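Local coordinates for protein polyketide synthase/nonribosomal peptide synthetase hybrid RzxB (Pseudomonas fluorescens, PDB 5IL6) that probably dehydrates carrier-protein-bound beta-hydroxyacyl intermediates through its dehydratase domain during assembly of the rhizoxin polyketide, at residues Leu13-Leu17 with Ser198-Leu202; Ser246-Arg252 with Asp264-Asp270. The contacts are given in a common frame with arbitrary orientation. Residue numbers count along the deposited sequence, not the author numbering.

Contact 1 (Leu13-Leu17 with Ser198-Leu202); sequences LHPLL and SGFAL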
ATOM      1  N   LEU A  13      15.874   1.708  11.501  1.00 30.56           N
ATOM      2  CA  LEU A  13      16.113   2.595  10.369  1.00 34.19           C
ATOM      3  C   LEU A  13      14.836   3.303   9.955  1.00 37.56           C
ATOM      4  O   LEU A  13      14.883   4.418   9.424  1.00 39.34           O
ATOM      5  CB  LEU A  13      16.654   1.806   9.177  1.00 33.93           C
ATOM      6  CG  LEU A  13      17.848   0.895   9.428  1.00 38.43           C
ATOM      7  CD1 LEU A  13      18.156   0.122   8.155  1.00 41.03           C
ATOM      8  CD2 LEU A  13      19.052   1.672   9.909  1.00 41.63           C
ATOM      9  N   HIS A  14      13.699   2.669  10.204  1.00 31.02           N
ATOM     10  CA  HIS A  14      12.391   3.072   9.722  1.00 31.61           C
ATOM     11  C   HIS A  14      11.378   2.232  10.488  1.00 27.79           C
ATOM     12  O   HIS A  14      11.674   1.076  10.814  1.00 26.19           O
ATOM     13  CB  HIS A  14      12.286   2.849   8.212  1.00 26.83           C
ATOM     14  CG  HIS A  14      11.031   3.385   7.601  1.00 22.47           C
ATOM     15  ND1 HIS A  14       9.852   2.672   7.580  1.00 20.56           N
ATOM     16  CD2 HIS A  14      10.774   4.555   6.969  1.00 27.76           C
ATOM     17  CE1 HIS A  14       8.921   3.382   6.970  1.00 24.09           C
ATOM     18  NE2 HIS A  14       9.454   4.527   6.588  1.00 24.97           N
ATOM     19  N   PRO A  15      10.196   2.757  10.813  1.00 29.94           N
ATOM     20  CA  PRO A  15       9.232   1.943  11.575  1.00 33.16           C
ATOM     21  C   PRO A  15       8.926   0.594  10.945  1.00 34.06           C
ATOM     22  O   PRO A  15       8.588  -0.353  11.669  1.00 38.75           O
ATOM     23  CB  PRO A  15       7.987   2.836  11.629  1.00 36.91           C
ATOM     24  CG  PRO A  15       8.495   4.222  11.471  1.00 36.58           C
ATOM     25  CD  PRO A  15       9.740   4.148  10.638  1.00 33.35           C
ATOM     26  N   LEU A  16       9.035   0.472   9.622  1.00 30.87           N
ATOM     27  CA  LEU A  16       8.764  -0.780   8.926  1.00 29.47           C
ATOM     28  C   LEU A  16      10.011  -1.424   8.338  1.00 30.14           C
ATOM     29  O   LEU A  16       9.901  -2.464   7.677  1.00 29.24           O
ATOM     30  CB  LEU A  16       7.744  -0.554   7.803  1.00 31.40           C
ATOM     31  CG  LEU A  16       6.294  -0.259   8.195  1.00 36.89           C
ATOM     32  CD1 LEU A  16       5.454  -0.072   6.939  1.00 37.99           C
ATOM     33  CD2 LEU A  16       5.713  -1.358   9.071  1.00 37.63           C
ATOM     34  N   LEU A  17      11.189  -0.846   8.561  1.00 27.27           N
ATOM     35  CA  LEU A  17      12.451  -1.397   8.059  1.00 26.24           C
ATOM     36  C   LEU A  17      13.432  -1.272   9.222  1.00 23.83           C
ATOM     37  O   LEU A  17      14.076  -0.235   9.401  1.00 24.18           O
ATOM     38  CB  LEU A  17      12.933  -0.665   6.814  1.00 28.18           C
ATOM     39  CG  LEU A  17      14.013  -1.380   6.004  1.00 30.43           C
ATOM     40  CD1 LEU A  17      13.379  -2.456   5.139  1.00 29.05           C
ATOM     41  CD2 LEU A  17      14.792  -0.391   5.157  1.00 39.48           C
ATOM     42  N   SER A 198       4.961  10.950  11.861  1.00 41.43           N
ATOM     43  CA  SER A 198       6.384  11.210  12.026  1.00 48.20           C
ATOM     44  C   SER A 198       7.207  10.006  11.587  1.00 51.08           C
ATOM     45  O   SER A 198       6.951   8.874  12.009  1.00 52.83           O
ATOM     46  CB  SER A 198       6.682  11.544  13.489  1.00 51.82           C
ATOM     47  OG  SER A 198       8.040  11.900  13.670  1.00 57.46           O
ATOM     48  N   GLY A 199       8.200  10.253  10.736  1.00 49.52           N
ATOM     49  CA  GLY A 199       9.084   9.210  10.263  1.00 47.19           C
ATOM     50  C   GLY A 199       8.637   8.515   8.997  1.00 39.78           C
ATOM     51  O   GLY A 199       9.382   7.673   8.478  1.00 39.11           O
ATOM     52  N   PHE A 200       7.454   8.836   8.481  1.00 35.94           N
ATOM     53  CA  PHE A 200       6.917   8.222   7.274  1.00 33.44           C
ATOM     54  C   PHE A 200       6.862   9.254   6.157  1.00 32.35           C
ATOM     55  O   PHE A 200       6.316  10.347   6.344  1.00 33.07           O
ATOM     56  CB  PHE A 200       5.510   7.666   7.517  1.00 27.35           C
ATOM     57  CG  PHE A 200       5.473   6.413   8.341  1.00 25.46           C
ATOM     58  CD1 PHE A 200       5.810   5.191   7.784  1.00 26.04           C
ATOM     59  CD2 PHE A 200       5.076   6.454   9.667  1.00 30.18           C
ATOM     60  CE1 PHE A 200       5.763   4.035   8.538  1.00 27.17           C
ATOM     61  CE2 PHE A 200       5.028   5.300  10.425  1.00 27.17           C
ATOM     62  CZ  PHE A 200       5.371   4.091   9.860  1.00 26.67           C
ATOM     63  N   ALA A 201       7.431   8.912   5.000  1.00 31.33           N
ATOM     64  CA  ALA A 201       7.144   9.685   3.798  1.00 30.84           C
ATOM     65  C   ALA A 201       5.711   9.446   3.348  1.00 30.62           C
ATOM     66  O   ALA A 201       5.027  10.373   2.895  1.00 28.18           O
ATOM     67  CB  ALA A 201       8.127   9.322   2.686  1.00 32.51           C
ATOM     68  N   LEU A 202       5.244   8.207   3.472  1.00 28.84           N
ATOM     69  CA  LEU A 202       3.854   7.852   3.225  1.00 31.16           C
ATOM     70  C   LEU A 202       3.452   6.811   4.257  1.00 27.95           C
ATOM     71  O   LEU A 202       4.003   5.706   4.271  1.00 25.96           O
ATOM     72  CB  LEU A 202       3.664   7.314   1.805  1.00 28.83           C
ATOM     73  CG  LEU A 202       2.287   6.735   1.481  1.00 31.02           C
ATOM     74  CD1 LEU A 202       1.165   7.673   1.916  1.00 32.10           C
ATOM     75  CD2 LEU A 202       2.192   6.429  -0.002  1.00 35.10           C
TER
HETATM   76  O   HOH W   1       8.319   6.208   4.457  1.00 34.21           O

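Contact 2 (Ser246-Arg252 with Asp264-Asp270); sequences SLQVQIR and DLALFDD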
ATOM      1  N   SER A 246      -3.354  14.080   6.338  1.00 30.40           N
ATOM      2  CA  SER A 246      -4.681  14.137   5.739  1.00 32.58           C
ATOM      3  C   SER A 246      -4.528  14.223   4.228  1.00 31.76           C
ATOM      4  O   SER A 246      -3.689  14.976   3.729  1.00 32.83           O
ATOM      5  CB  SER A 246      -5.480  15.338   6.262  1.00 35.88           C
ATOM      6  OG  SER A 246      -6.757  15.410   5.650  1.00 43.32           O
ATOM      7  N   LEU A 247      -5.337  13.450   3.503  1.00 30.22           N
ATOM      8  CA  LEU A 247      -5.153  13.304   2.067  1.00 36.72           C
ATOM      9  C   LEU A 247      -6.493  13.240   1.352  1.00 33.96           C
ATOM     10  O   LEU A 247      -7.505  12.822   1.921  1.00 30.51           O
ATOM     11  CB  LEU A 247      -4.356  12.036   1.737  1.00 49.05           C
ATOM     12  CG  LEU A 247      -2.904  11.996   2.207  1.00 61.82           C
ATOM     13  CD1 LEU A 247      -2.333  10.599   2.040  1.00 63.26           C
ATOM     14  CD2 LEU A 247      -2.070  13.005   1.446  1.00 65.49           C
ATOM     15  N   GLN A 248      -6.473  13.654   0.088  1.00 31.45           N
ATOM     16  CA  GLN A 248      -7.539  13.383  -0.864  1.00 28.18           C
ATOM     17  C   GLN A 248      -7.061  12.307  -1.827  1.00 28.38           C
ATOM     18  O   GLN A 248      -5.895  12.307  -2.235  1.00 34.30           O
ATOM     19  CB  GLN A 248      -7.923  14.633  -1.663  1.00 30.66           C
ATOM     20  CG  GLN A 248      -8.524  15.762  -0.859  1.00 36.27           C
ATOM     21  CD  GLN A 248      -8.867  16.950  -1.732  1.00 39.89           C
ATOM     22  OE1 GLN A 248      -9.995  17.079  -2.203  1.00 47.06           O
ATOM     23  NE2 GLN A 248      -7.888  17.819  -1.964  1.00 39.35           N
ATOM     24  N   VAL A 249      -7.957  11.396  -2.191  1.00 27.20           N
ATOM     25  CA  VAL A 249      -7.620  10.289  -3.078  1.00 24.01           C
ATOM     26  C   VAL A 249      -8.623  10.268  -4.221  1.00 25.28           C
ATOM     27  O   VAL A 249      -9.821  10.057  -3.995  1.00 27.92           O
ATOM     28  CB  VAL A 249      -7.613   8.939  -2.342  1.00 26.41           C
ATOM     29  CG1 VAL A 249      -7.181   7.827  -3.282  1.00 24.03           C
ATOM     30  CG2 VAL A 249      -6.697   9.001  -1.125  1.00 28.29           C
ATOM     31  N   GLN A 250      -8.135  10.481  -5.439  1.00 29.20           N
ATOM     32  CA  GLN A 250      -8.949  10.333  -6.637  1.00 32.43           C
ATOM     33  C   GLN A 250      -8.763   8.926  -7.184  1.00 27.50           C
ATOM     34  O   GLN A 250      -7.629   8.476  -7.379  1.00 24.08           O
ATOM     35  CB  GLN A 250      -8.563  11.364  -7.697  1.00 47.10           C
ATOM     36  CG  GLN A 250      -9.515  11.380  -8.880  1.00 73.52           C
ATOM     37  CD  GLN A 250      -9.112  12.364  -9.953  1.00 87.39           C
ATOM     38  OE1 GLN A 250      -8.141  13.106  -9.806  1.00 85.18           O
ATOM     39  NE2 GLN A 250      -9.857  12.368 -11.051  1.00 94.33           N
ATOM     40  N   ILE A 251      -9.874   8.240  -7.440  1.00 30.31           N
ATOM     41  CA  ILE A 251      -9.864   6.838  -7.841  1.00 26.17           C
ATOM     42  C   ILE A 251     -10.621   6.716  -9.154  1.00 26.01           C
ATOM     43  O   ILE A 251     -11.718   7.269  -9.297  1.00 26.87           O
ATOM     44  CB  ILE A 251     -10.493   5.937  -6.763  1.00 28.66           C
ATOM     45  CG1 ILE A 251      -9.761   6.110  -5.428  1.00 32.62           C
ATOM     46  CG2 ILE A 251     -10.461   4.476  -7.205  1.00 27.03           C
ATOM     47  CD1 ILE A 251     -10.445   5.440  -4.257  1.00 36.80           C
ATOM     48  N   ARG A 252     -10.036   5.993 -10.110  1.00 29.33           N
ATOM     49  CA  ARG A 252     -10.656   5.755 -11.408  1.00 37.88           C
ATOM     50  C   ARG A 252     -10.623   4.265 -11.705  1.00 32.98           C
ATOM     51  O   ARG A 252      -9.552   3.651 -11.687  1.00 28.86           O
ATOM     52  CB  ARG A 252      -9.946   6.533 -12.521  1.00 54.47           C
ATOM     53  CG  ARG A 252     -10.372   6.134 -13.934  1.00 76.33           C
ATOM     54  CD  ARG A 252     -11.882   6.223 -14.110  1.00 95.71           C
ATOM     55  NE  ARG A 252     -12.300   6.062 -15.500  1.00111.11           N
ATOM     56  CZ  ARG A 252     -12.190   7.012 -16.424  1.00124.89           C
ATOM     57  NH1 ARG A 252     -11.662   8.190 -16.115  1.00130.11           N
ATOM     58  NH2 ARG A 252     -12.605   6.782 -17.661  1.00130.79           N
ATOM     59  N   ASP A 264      -6.792   3.037 -11.047  1.00 26.92           N
ATOM     60  CA  ASP A 264      -5.721   4.009 -10.891  1.00 26.77           C
ATOM     61  C   ASP A 264      -6.085   4.960  -9.759  1.00 25.06           C
ATOM     62  O   ASP A 264      -7.245   5.369  -9.625  1.00 25.58           O
ATOM     63  CB  ASP A 264      -5.478   4.801 -12.179  1.00 33.12           C
ATOM     64  CG  ASP A 264      -5.215   3.907 -13.376  1.00 40.63           C
ATOM     65  OD1 ASP A 264      -4.285   3.076 -13.309  1.00 35.84           O
ATOM     66  OD2 ASP A 264      -5.930   4.045 -14.392  1.00 43.39           O
ATOM     67  N   LEU A 265      -5.094   5.310  -8.940  1.00 24.02           N
ATOM     68  CA  LEU A 265      -5.305   6.184  -7.798  1.00 24.23           C
ATOM     69  C   LEU A 265      -4.261   7.288  -7.802  1.00 23.25           C
ATOM     70  O   LEU A 265      -3.138   7.106  -8.282  1.00 25.87           O
ATOM     71  CB  LEU A 265      -5.229   5.422  -6.460  1.00 27.94           C
ATOM     72  CG  LEU A 265      -6.264   4.325  -6.195  1.00 33.43           C
ATOM     73  CD1 LEU A 265      -5.903   3.028  -6.909  1.00 39.88           C
ATOM     74  CD2 LEU A 265      -6.413   4.088  -4.697  1.00 33.40           C
ATOM     75  N   ALA A 266      -4.645   8.439  -7.261  1.00 28.35           N
ATOM     76  CA  ALA A 266      -3.725   9.549  -7.066  1.00 29.06           C
ATOM     77  C   ALA A 266      -4.015  10.168  -5.710  1.00 27.07           C
ATOM     78  O   ALA A 266      -5.177  10.417  -5.374  1.00 27.37           O
ATOM     79  CB  ALA A 266      -3.861  10.596  -8.178  1.00 29.45           C
ATOM     80  N   LEU A 267      -2.961  10.410  -4.938  1.00 24.65           N
ATOM     81  CA  LEU A 267      -3.078  10.945  -3.591  1.00 27.34           C
ATOM     82  C   LEU A 267      -2.664  12.407  -3.605  1.00 29.27           C
ATOM     83  O   LEU A 267      -1.591  12.747  -4.119  1.00 26.84           O
ATOM     84  CB  LEU A 267      -2.212  10.151  -2.611  1.00 26.76           C
ATOM     85  CG  LEU A 267      -2.699   8.737  -2.265  1.00 27.85           C
ATOM     86  CD1 LEU A 267      -2.649   7.803  -3.469  1.00 27.23           C
ATOM     87  CD2 LEU A 267      -1.893   8.157  -1.115  1.00 29.96           C
ATOM     88  N   PHE A 268      -3.510  13.264  -3.040  1.00 30.45           N
ATOM     89  CA  PHE A 268      -3.270  14.696  -3.020  1.00 33.79           C
ATOM     90  C   PHE A 268      -3.375  15.207  -1.593  1.00 32.12           C
ATOM     91  O   PHE A 268      -4.119  14.660  -0.774  1.00 33.07           O
ATOM     92  CB  PHE A 268      -4.278  15.457  -3.902  1.00 39.58           C
ATOM     93  CG  PHE A 268      -4.376  14.937  -5.309  1.00 40.23           C
ATOM     94  CD1 PHE A 268      -5.202  13.867  -5.608  1.00 40.74           C
ATOM     95  CD2 PHE A 268      -3.654  15.527  -6.334  1.00 40.38           C
ATOM     96  CE1 PHE A 268      -5.301  13.387  -6.901  1.00 38.35           C
ATOM     97  CE2 PHE A 268      -3.749  15.052  -7.629  1.00 36.04           C
ATOM     98  CZ  PHE A 268      -4.574  13.982  -7.912  1.00 35.80           C
ATOM     99  N   ASP A 269      -2.637  16.273  -1.304  1.00 33.19           N
ATOM    100  CA  ASP A 269      -2.794  16.945  -0.026  1.00 50.48           C
ATOM    101  C   ASP A 269      -4.077  17.774  -0.037  1.00 62.73           C
ATOM    102  O   ASP A 269      -4.763  17.893  -1.056  1.00 57.83           O
ATOM    103  CB  ASP A 269      -1.570  17.812   0.282  1.00 49.82           C
ATOM    104  CG  ASP A 269      -1.410  18.980  -0.677  1.00 50.91           C
ATOM    105  OD1 ASP A 269      -2.296  19.202  -1.530  1.00 53.70           O
ATOM    106  OD2 ASP A 269      -0.379  19.678  -0.580  1.00 50.11           O
ATOM    107  N   ASP A 270      -4.408  18.351   1.119  1.00 73.01           N
ATOM    108  CA  ASP A 270      -5.646  19.113   1.223  1.00 80.00           C
ATOM    109  C   ASP A 270      -5.664  20.312   0.284  1.00 63.99           C
ATOM    110  O   ASP A 270      -6.735  20.876   0.040  1.00 56.06           O
ATOM    111  CB  ASP A 270      -5.854  19.587   2.662  1.00 98.20           C
ATOM    112  CG  ASP A 270      -6.317  18.473   3.586  1.00107.04           C
ATOM    113  OD1 ASP A 270      -6.618  17.367   3.091  1.00108.05           O
ATOM    114  OD2 ASP A 270      -6.390  18.709   4.811  1.00110.36           O
TER
HETATM  115  O   HOH W   2      -3.395  17.616   3.395  1.00 43.57           O

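Contact 1 (Leu13-Leu17 with Ser198-Leu202)
Two loops 181 residues apart in sequence meet here at the protein surface, burying 198 Å² in total. In 198-202 the contact begins at G199. At phi 90°, psi -5° a side chain would clash with the carbonyl of S198, so glycine is needed here whatever the other loop does; an ideal CB would also lie 4.0 Å from P15 CG. The G199 carbonyl faces the other loop without bonding to it: G199 O lies 3.7 Å from H14 NE2 and 4.1 Å from P15 CD.

F200 supplies most of the apolar contact. Its ring leans across the turn, with F200 CZ 3.4 Å from P15 CB and F200 CE1 3.6 Å from H14 CE1, while L16 CG approaches the ring edge, 4.3 Å from F200 CE1. The F200 and H14 rings meet obliquely, their centroids 5.2 Å apart and planes at 87°. The type I turn from H14 to L17 is closed by L17 N to H14 O, 3.0 Å; the imidazole itself is held by a hydrogen bond from L16 N to H14 ND1, 3.1 Å. The far side of the imidazole reaches A201 through water 1, which sits 2.9 Å from H14 NE2 and accepts a hydrogen bond of 2.9 Å from A201 N.

The arrangement joins the two halves of the double hot-dog fold of polyketide synthase dehydratases. H14 and L16 pack on V58 of helix 53-67, L16 also touches P204 at the start of helix 204-212, and L202 leads into that second helix, resting on L207.

Contact 2 (Ser246-Arg252 with Asp264-Asp270)
From Q248 to R252 and D264 to F268 the main chain bonds across this antiparallel hairpin or to flanking strands. Three hydrogen-bonded pairs carry two bonds each: Q248 N to F268 O and F268 N to Q248 O, both 2.7 Å; Q250 N to A266 O and A266 N to Q250 O, both 3.0 Å; R252 N to D264 O and D264 N to R252 O, both 2.9 Å. L247, V249 and I251 bond to strand 184-190, L265 and L267 to strand 274-284.

Toward D269 and D270, Q248 NE2 bonds to D269 O at 3.3 Å, and water 2 bridges the two segments, donating to S246 O (2.7 Å) and accepting from D270 N (2.6 Å). Other polar ends look outside: Q250 to Q184 and D143, D264 to Q280, D269 to Q273, and R252 to D183 in a salt bridge.

The face bearing V249, I251, L265 and L267 is apolar, with L265 CD2 4.1 Å from V249 CG1 and 4.0 Å from I251 CG1. On the other face F268 CE1 meets Q250 CB at 3.9 Å. The chemistry is that of a hairpin flanked by a further strand on each side, one face apolar, the other mixed.

How the contacts relate
In the sequence both segments of contact 1 precede those of contact 2; the contact centres lie about 20 Å apart, the nearest atoms about 4 Å apart without touching. Helix 204-212 connects them: L16 of contact 1 touches P204 at its start, and L202, just past the contact's touching residues, rests on L207, whereas L247 and V249 of contact 2 pack on L206 and A210. The loop leading into strand 246-254 is a second link, since A201 bonds to C243 and D269 touches P244. Contact 1 therefore spans the two hot-dog halves, while contact 2 pairs two strands of the second half's part of the sheet, against which helix 204-212 packs.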